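Local coordinates for cellulase IBT99 (Metagenomes, PDB 6WBT) that hydrolyses 6-phospho-alpha-glucosides as a family 4 glycoside hydrolase, a family that works with NAD and a divalent metal such as manganese, at the interface of chains A and B and the interface of chains A and C. Residues are numbered along the deposited sequence; one frame, centred on the assembly and turned at random. Chains: chain A/B/C, cellulase IBT99.

Contact 1: the interface of chains A and B. Residues chain A 271-274; chain B 419-420, 422-423.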
loop_
_atom_site.group_PDB
_atom_site.type_symbol
_atom_site.label_atom_id
_atom_site.label_comp_id
_atom_site.label_asym_id
_atom_site.label_seq_id
_atom_site.Cartn_x
_atom_site.Cartn_y
_atom_site.Cartn_z
ATOM N N LEU A 271 -15.034 24.315 4.704
ATOM C CA LEU A 271 -14.909 24.977 3.412
ATOM C C LEU A 271 -15.255 26.457 3.474
ATOM O O LEU A 271 -14.806 27.220 2.611
ATOM C CB LEU A 271 -15.796 24.285 2.376
ATOM C CG LEU A 271 -15.449 22.829 2.065
ATOM C CD1 LEU A 271 -16.420 22.250 1.050
ATOM C CD2 LEU A 271 -14.016 22.714 1.568
HETATM N N MSE A 272 -16.040 26.880 4.460
HETATM C CA MSE A 272 -16.426 28.282 4.573
HETATM C C MSE A 272 -16.294 28.828 5.998
HETATM O O MSE A 272 -17.294 29.201 6.609
HETATM C CB MSE A 272 -17.869 28.469 4.088
HETATM C CG MSE A 272 -18.139 27.917 2.694
HETATM SE SE MSE A 272 -20.032 27.618 2.324
HETATM C CE MSE A 272 -20.579 29.455 1.967
ATOM N N PRO A 273 -15.067 28.880 6.533
ATOM C CA PRO A 273 -14.896 29.487 7.861
ATOM C C PRO A 273 -15.110 30.990 7.860
ATOM O O PRO A 273 -15.458 31.552 8.907
ATOM C CB PRO A 273 -13.454 29.120 8.233
ATOM C CG PRO A 273 -12.770 28.960 6.927
ATOM C CD PRO A 273 -13.794 28.360 6.004
ATOM N N ASP A 274 -14.916 31.658 6.721
ATOM C CA ASP A 274 -15.152 33.097 6.655
ATOM C C ASP A 274 -16.615 33.427 6.924
ATOM O O ASP A 274 -16.927 34.314 7.727
ATOM C CB ASP A 274 -14.723 33.640 5.290
ATOM C CG ASP A 274 -13.250 33.987 5.235
ATOM O OD1 ASP A 274 -12.584 33.937 6.290
ATOM O OD2 ASP A 274 -12.758 34.314 4.134
ATOM N N PRO B 419 -8.120 31.111 2.738
ATOM C CA PRO B 419 -8.891 30.909 3.976
ATOM C C PRO B 419 -10.122 30.041 3.791
ATOM O O PRO B 419 -10.451 29.250 4.683
ATOM C CB PRO B 419 -9.254 32.340 4.395
ATOM C CG PRO B 419 -9.257 33.111 3.116
ATOM C CD PRO B 419 -8.175 32.506 2.267
ATOM N N SER B 420 -10.814 30.161 2.660
ATOM C CA SER B 420 -12.040 29.410 2.433
ATOM C C SER B 420 -12.219 29.174 0.940
ATOM O O SER B 420 -11.474 29.701 0.110
ATOM C CB SER B 420 -13.256 30.142 3.010
ATOM O OG SER B 420 -13.400 31.425 2.427
ATOM N N LEU B 422 -14.831 30.228 -0.618
ATOM C CA LEU B 422 -15.406 31.463 -1.141
ATOM C C LEU B 422 -14.323 32.374 -1.703
ATOM O O LEU B 422 -14.444 32.889 -2.822
ATOM C CB LEU B 422 -16.194 32.178 -0.042
ATOM C CG LEU B 422 -17.398 31.429 0.531
ATOM C CD1 LEU B 422 -17.997 32.194 1.701
ATOM C CD2 LEU B 422 -18.441 31.192 -0.549
ATOM N N VAL B 423 -13.249 32.583 -0.937
ATOM C CA VAL B 423 -12.131 33.379 -1.428
ATOM C C VAL B 423 -11.439 32.672 -2.586
ATOM O O VAL B 423 -10.913 33.324 -3.495
ATOM C CB VAL B 423 -11.152 33.684 -0.278
ATOM C CG1 VAL B 423 -9.990 34.536 -0.767
ATOM C CG2 VAL B 423 -11.880 34.377 0.865
#
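The selenomethionine A:Met272 meets B:Leu422 with its terminal methyl: CE lies 3.7 Å from CD2 of B:Leu422 and 3.8 Å from its CD1, so the methyl sits against the fork of the leucine. A bend at the end of the chain (chi3 78°) turns CE toward that fork, and the two side chains run at a slant to each other. Next to this pair, the CD edge of the A:Pro273 ring rests against B:Ser420, with CD 3.5 Å from the serine CB. The same CB is 3.3 Å from O of A:Leu271, so the serine methylene faces both a proline ring and a main-chain carbonyl of chain A, which approach from the same general side.

The polar part centres on A:Asp274, which has 59 Å² of its surface hidden by chain B. Its OD2 and the hydroxyl OG of B:Ser420 are 3.4 Å apart, a weak hydrogen bond donated by the serine. OD2 also lies 3.4 Å from CG2 of B:Val423, whose side chain meets that of the aspartate at about a right angle, and 3.8 Å from CG of B:Pro419, whose ring crosses it at a slant. CG of the aspartate lies anti to the carbonyl carbon and beside the backbone N (chi1 -86°), which directs OD2 toward these three residues.

In the fold, A:Leu271 to A:Pro273 form the short link between helices 267-270 and 274-277, while B:Pro419 and B:Ser420 lead directly into helix 421-434. A helix-connecting turn of one subunit thus packs against a helix start of the other, and two-fold symmetry repeats the contact with the chains exchanged.

Contact 2: the interface of chains A and C. Residues chain A 372-374; chain C 372-374.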
loop_
_atom_site.group_PDB
_atom_site.type_symbol
_atom_site.label_atom_id
_atom_site.label_comp_id
_atom_site.label_asym_id
_atom_site.label_seq_id
_atom_site.Cartn_x
_atom_site.Cartn_y
_atom_site.Cartn_z
ATOM N N PRO A 372 -18.026 -3.818 7.502
ATOM C CA PRO A 372 -18.012 -2.716 6.538
ATOM C C PRO A 372 -17.775 -3.203 5.118
ATOM O O PRO A 372 -17.063 -4.180 4.876
ATOM C CB PRO A 372 -16.843 -1.840 7.015
ATOM C CG PRO A 372 -16.459 -2.373 8.376
ATOM C CD PRO A 372 -16.834 -3.814 8.360
ATOM N N VAL A 373 -18.382 -2.494 4.171
ATOM C CA VAL A 373 -18.247 -2.831 2.761
ATOM C C VAL A 373 -16.975 -2.206 2.204
ATOM O O VAL A 373 -16.530 -1.140 2.646
ATOM C CB VAL A 373 -19.491 -2.379 1.969
ATOM C CG1 VAL A 373 -20.724 -3.127 2.451
ATOM C CG2 VAL A 373 -19.688 -0.876 2.096
ATOM N N ARG A 374 -16.378 -2.881 1.225
ATOM C CA ARG A 374 -15.162 -2.394 0.576
ATOM C C ARG A 374 -15.524 -1.208 -0.308
ATOM O O ARG A 374 -16.081 -1.373 -1.396
ATOM C CB ARG A 374 -14.504 -3.510 -0.227
ATOM C CG ARG A 374 -13.110 -3.175 -0.745
ATOM C CD ARG A 374 -13.132 -2.709 -2.196
ATOM N NE ARG A 374 -13.429 -3.798 -3.122
ATOM C CZ ARG A 374 -14.622 -4.018 -3.664
ATOM N NH1 ARG A 374 -15.641 -3.219 -3.378
ATOM N NH2 ARG A 374 -14.797 -5.036 -4.496
ATOM N N PRO C 372 -18.830 -6.211 -1.143
ATOM C CA PRO C 372 -17.930 -7.107 -0.409
ATOM C C PRO C 372 -17.537 -6.524 0.938
ATOM O O PRO C 372 -17.227 -5.337 1.058
ATOM C CB PRO C 372 -16.714 -7.230 -1.337
ATOM C CG PRO C 372 -17.137 -6.608 -2.652
ATOM C CD PRO C 372 -18.165 -5.592 -2.297
ATOM N N VAL C 373 -17.544 -7.377 1.952
ATOM C CA VAL C 373 -17.148 -6.983 3.298
ATOM C C VAL C 373 -15.632 -6.855 3.359
ATOM O O VAL C 373 -14.897 -7.713 2.854
ATOM C CB VAL C 373 -17.666 -7.999 4.331
ATOM C CG1 VAL C 373 -17.128 -7.678 5.714
ATOM C CG2 VAL C 373 -19.188 -8.018 4.331
ATOM N N ARG C 374 -15.157 -5.776 3.979
ATOM C CA ARG C 374 -13.724 -5.587 4.180
ATOM C C ARG C 374 -13.206 -6.633 5.161
ATOM O O ARG C 374 -13.632 -6.675 6.320
ATOM C CB ARG C 374 -13.443 -4.176 4.690
ATOM C CG ARG C 374 -11.974 -3.781 4.658
ATOM C CD ARG C 374 -11.305 -3.929 6.017
ATOM N NE ARG C 374 -11.772 -2.929 6.975
ATOM C CZ ARG C 374 -12.574 -3.192 8.002
ATOM N NH1 ARG C 374 -12.998 -4.430 8.216
ATOM N NH2 ARG C 374 -12.947 -2.217 8.819
#
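A two-fold antiparallel beta bridge joins chains A and C here, main chain to main chain, and ties two subunits of the deposited four-copy assembly; the structure alone does not show whether this assembly is the biological one. A:Val373 and C:Val373 face each other as the bridge pair, and the hydrogen bonds lie on either side of them. N of C:Arg374 donates to O of A:Pro372 over 2.6 Å, with 169° at the hydrogen. In return N of A:Arg374 donates to O of C:Pro372 at 2.6 Å, slightly more bent at 156°. Both donors sit close to the extension of the carbonyl bond. Proline has no amide hydrogen to give, so residue 372 enters this exchange through its carbonyl.

Each arginine then folds over the proline of the partner. In A:Arg374, CG points away from the backbone N (chi1 -170°), and bends at the next two torsions bring the guanidinium to the CG and CD edge of the C:Pro372 ring. NH2 is 3.4 Å from CG of that proline and NH1 is 3.6 Å from its CD, while CB of the ring lies over one guanidinium face, toward the rim. Reciprocally, NH2 of C:Arg374 lies 3.5 Å from CG of A:Pro372. Replacing A:Arg374 with an alanine would probably leave the C:Pro372 ring without its guanidinium cover, its CG and CD edge losing the contact with NH1 and NH2.

The valines depart from exact symmetry: the side chain of C:Val373 is turned differently from that of A:Val373, and its CG1 is 3.6 Å from O of A:Pro372. They add little buried surface themselves. For the protein, the bridge uses the end of strand 369-372 and the loop beyond it as a subunit-joining element, defined by backbone pairing and two proline-arginine caps.

Contact 1 and contact 2 have the centres of their C-alpha atoms about 35 Å apart, and they share no residue. Chain A is common to both: it offers the turn between two helices to chain B and a strand end with its following loop to chain C. Each belongs to a separate two-fold interface; in the patches described, contact 1 relies chiefly on side-chain packing and contact 2 on main-chain pairing. Because every subunit carries both surfaces, the two kinds of interface together could join four copies, in keeping with the deposited tetramer, though the structure alone does not prove that state in solution.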